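Local coordinates for protein possible prolidase (PDB 2P9B) that is a possible X-Pro dipeptidase of the amidohydrolase family, probably hydrolysing carbon-nitrogen bonds, with its substrate not established, at residues 268-273 / 330-335. Sequence-based numbering, arbitrary orientation.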
ATOM      1  N   SER A 268     -17.078   0.087   2.060  1.00 14.83           N
ATOM      2  CA  SER A 268     -18.303   0.431   2.768  1.00 15.29           C
ATOM      3  C   SER A 268     -18.765  -0.768   3.571  1.00 15.06           C
ATOM      4  O   SER A 268     -18.102  -1.800   3.591  1.00 14.32           O
ATOM      5  CB  SER A 268     -19.390   0.778   1.757  1.00 17.74           C
ATOM      6  OG  SER A 268     -19.719  -0.368   0.982  1.00 21.50           O
ATOM      7  N   VAL A 269     -19.913  -0.632   4.225  1.00 14.96           N
ATOM      8  CA  VAL A 269     -20.458  -1.744   4.983  1.00 15.81           C
ATOM      9  C   VAL A 269     -20.807  -2.813   3.944  1.00 16.13           C
ATOM     10  O   VAL A 269     -21.191  -2.491   2.815  1.00 16.98           O
ATOM     11  CB  VAL A 269     -21.713  -1.314   5.777  1.00 17.33           C
ATOM     12  CG1 VAL A 269     -22.773  -0.783   4.831  1.00 19.32           C
ATOM     13  CG2 VAL A 269     -22.241  -2.493   6.586  1.00 19.23           C
ATOM     14  N   LEU A 270     -20.659  -4.079   4.318  1.00 14.99           N
ATOM     15  CA  LEU A 270     -20.921  -5.173   3.395  1.00 16.85           C
ATOM     16  C   LEU A 270     -22.108  -6.044   3.783  1.00 18.74           C
ATOM     17  O   LEU A 270     -22.664  -5.917   4.871  1.00 19.36           O
ATOM     18  CB  LEU A 270     -19.682  -6.063   3.294  1.00 16.64           C
ATOM     19  CG  LEU A 270     -18.364  -5.375   2.927  1.00 16.67           C
ATOM     20  CD1 LEU A 270     -17.207  -6.343   3.126  1.00 19.73           C
ATOM     21  CD2 LEU A 270     -18.432  -4.881   1.493  1.00 18.76           C
ATOM     22  N   ASP A 271     -22.491  -6.912   2.852  1.00 19.45           N
ATOM     23  CA  ASP A 271     -23.563  -7.879   3.052  1.00 19.29           C
ATOM     24  C   ASP A 271     -23.031  -9.161   2.418  1.00 19.85           C
ATOM     25  O   ASP A 271     -21.947  -9.156   1.837  1.00 18.09           O
ATOM     26  CB  ASP A 271     -24.875  -7.431   2.382  1.00 21.20           C
ATOM     27  CG  ASP A 271     -24.710  -7.101   0.912  1.00 24.25           C
ATOM     28  OD1 ASP A 271     -24.083  -7.888   0.179  1.00 24.50           O
ATOM     29  OD2 ASP A 271     -25.227  -6.049   0.486  1.00 30.30           O
ATOM     30  N   ASP A 272     -23.774 -10.256   2.524  1.00 18.89           N
ATOM     31  CA  ASP A 272     -23.324 -11.533   1.979  1.00 19.30           C
ATOM     32  C   ASP A 272     -23.086 -11.550   0.469  1.00 18.81           C
ATOM     33  O   ASP A 272     -22.212 -12.267  -0.019  1.00 17.85           O
ATOM     34  CB  ASP A 272     -24.313 -12.633   2.371  1.00 20.10           C
ATOM     35  CG  ASP A 272     -24.346 -12.866   3.871  1.00 23.31           C
ATOM     36  OD1 ASP A 272     -23.557 -12.212   4.585  1.00 24.64           O
ATOM     37  OD2 ASP A 272     -25.150 -13.704   4.333  1.00 23.80           O
ATOM     38  N   GLU A 273     -23.861 -10.765  -0.269  1.00 19.77           N
ATOM     39  CA  GLU A 273     -23.697 -10.719  -1.714  1.00 21.67           C
ATOM     40  C   GLU A 273     -22.331 -10.143  -2.060  1.00 19.31           C
ATOM     41  O   GLU A 273     -21.597 -10.709  -2.865  1.00 19.08           O
ATOM     42  CB  GLU A 273     -24.788  -9.859  -2.355  1.00 25.33           C
ATOM     43  CG  GLU A 273     -24.666  -9.744  -3.870  1.00 30.94           C
ATOM     44  CD  GLU A 273     -25.650  -8.751  -4.471  1.00 34.65           C
ATOM     45  OE1 GLU A 273     -25.629  -7.567  -4.068  1.00 35.23           O
ATOM     46  OE2 GLU A 273     -26.439  -9.156  -5.352  1.00 36.14           O
ATOM     47  N   ALA A 330     -14.476  -3.245   7.070  1.00 13.46           N
ATOM     48  CA  ALA A 330     -13.180  -3.883   7.261  1.00 13.92           C
ATOM     49  C   ALA A 330     -13.311  -5.006   8.282  1.00 13.11           C
ATOM     50  O   ALA A 330     -12.710  -6.065   8.138  1.00 14.02           O
ATOM     51  CB  ALA A 330     -12.151  -2.855   7.737  1.00 13.60           C
ATOM     52  N   ARG A 331     -14.103  -4.765   9.319  1.00 13.96           N
ATOM     53  CA  ARG A 331     -14.305  -5.768  10.355  1.00 14.23           C
ATOM     54  C   ARG A 331     -15.033  -6.963   9.759  1.00 13.96           C
ATOM     55  O   ARG A 331     -14.681  -8.115  10.019  1.00 15.61           O
ATOM     56  CB  ARG A 331     -15.136  -5.185  11.501  1.00 17.15           C
ATOM     57  CG  ARG A 331     -15.241  -6.095  12.712  1.00 23.17           C
ATOM     58  CD  ARG A 331     -16.458  -5.736  13.552  1.00 26.97           C
ATOM     59  NE  ARG A 331     -17.703  -6.054  12.856  1.00 28.60           N
ATOM     60  CZ  ARG A 331     -18.092  -7.290  12.555  1.00 29.09           C
ATOM     61  NH1 ARG A 331     -17.335  -8.328  12.892  1.00 30.14           N
ATOM     62  NH2 ARG A 331     -19.234  -7.490  11.914  1.00 28.84           N
ATOM     63  N   GLN A 332     -16.052  -6.685   8.955  1.00 13.59           N
ATOM     64  CA  GLN A 332     -16.822  -7.748   8.326  1.00 14.44           C
ATOM     65  C   GLN A 332     -15.924  -8.554   7.401  1.00 13.40           C
ATOM     66  O   GLN A 332     -15.926  -9.781   7.434  1.00 14.32           O
ATOM     67  CB  GLN A 332     -17.982  -7.157   7.531  1.00 15.76           C
ATOM     68  CG  GLN A 332     -18.977  -6.406   8.391  1.00 18.55           C
ATOM     69  CD  GLN A 332     -20.018  -5.693   7.570  1.00 19.81           C
ATOM     70  OE1 GLN A 332     -19.691  -5.009   6.603  1.00 18.60           O
ATOM     71  NE2 GLN A 332     -21.283  -5.832   7.959  1.00 20.91           N
ATOM     72  N   ALA A 333     -15.152  -7.854   6.578  1.00 14.14           N
ATOM     73  CA  ALA A 333     -14.246  -8.512   5.646  1.00 13.68           C
ATOM     74  C   ALA A 333     -13.264  -9.410   6.402  1.00 14.24           C
ATOM     75  O   ALA A 333     -12.985 -10.534   5.982  1.00 14.65           O
ATOM     76  CB  ALA A 333     -13.489  -7.464   4.824  1.00 12.88           C
ATOM     77  N   HIS A 334     -12.739  -8.911   7.517  1.00 14.92           N
ATOM     78  CA  HIS A 334     -11.796  -9.684   8.322  1.00 16.54           C
ATOM     79  C   HIS A 334     -12.504 -10.926   8.860  1.00 17.33           C
ATOM     80  O   HIS A 334     -11.960 -12.028   8.829  1.00 18.40           O
ATOM     81  CB  HIS A 334     -11.275  -8.836   9.488  1.00 19.59           C
ATOM     82  CG  HIS A 334     -10.254  -9.534  10.335  1.00 22.38           C
ATOM     83  ND1 HIS A 334      -9.043  -9.965   9.838  1.00 24.50           N
ATOM     84  CD2 HIS A 334     -10.262  -9.870  11.647  1.00 25.98           C
ATOM     85  CE1 HIS A 334      -8.349 -10.533  10.807  1.00 24.19           C
ATOM     86  NE2 HIS A 334      -9.066 -10.490  11.915  1.00 25.63           N
ATOM     87  N   GLU A 335     -13.725 -10.729   9.343  1.00 18.24           N
ATOM     88  CA  GLU A 335     -14.536 -11.813   9.888  1.00 21.32           C
ATOM     89  C   GLU A 335     -14.800 -12.888   8.828  1.00 20.20           C
ATOM     90  O   GLU A 335     -14.821 -14.087   9.130  1.00 20.54           O
ATOM     91  CB  GLU A 335     -15.856 -11.236  10.405  1.00 24.15           C
ATOM     92  CG  GLU A 335     -16.811 -12.232  11.036  1.00 31.75           C
ATOM     93  CD  GLU A 335     -17.986 -11.544  11.713  1.00 35.64           C
ATOM     94  OE1 GLU A 335     -18.682 -10.746  11.047  1.00 38.15           O
ATOM     95  OE2 GLU A 335     -18.212 -11.797  12.916  1.00 39.85           O
TER
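With CG turned anti to its own carbonyl carbon (chi1 -63°) and the chain extended beyond it, the side chain of Gln-332 reaches straight out from its helix to the backbone of Leu-270. There OE1 takes the Leu-270 N-H at 2.7 Å from N, a short and nearly straight bond (164° at the hydrogen), with the donor tilted 15° from the amide's carbonyl plane. NE2, the other arm of the amide, lies 3.4 Å from Leu-270 O. CG2 of Val-269, anti to its backbone N, sits against the amide end, 3.6 Å from Gln-332 OE1. Closer to the helix, Leu-270 brings CB to 3.5 Å from the same OE1 and sends CD1 on to the CB of Ala-333, 4.2 Å away, an apolar touch beside the polar one. In the TIM-barrel architecture expected of an amidohydrolase, the contact joins the end of the long helix 313-335 to the loop between strand 263-264 and helix 272-279. Trimmed to an alanine, Gln-332 would probably leave the Leu-270 N-H without this acceptor and open a gap beside Val-269 CG2. Just beyond, Asp-271 N-caps helix 272-279, its OD1 accepting from Leu-274 N, while Ala-333 also touches Leu-338 and Ile-340.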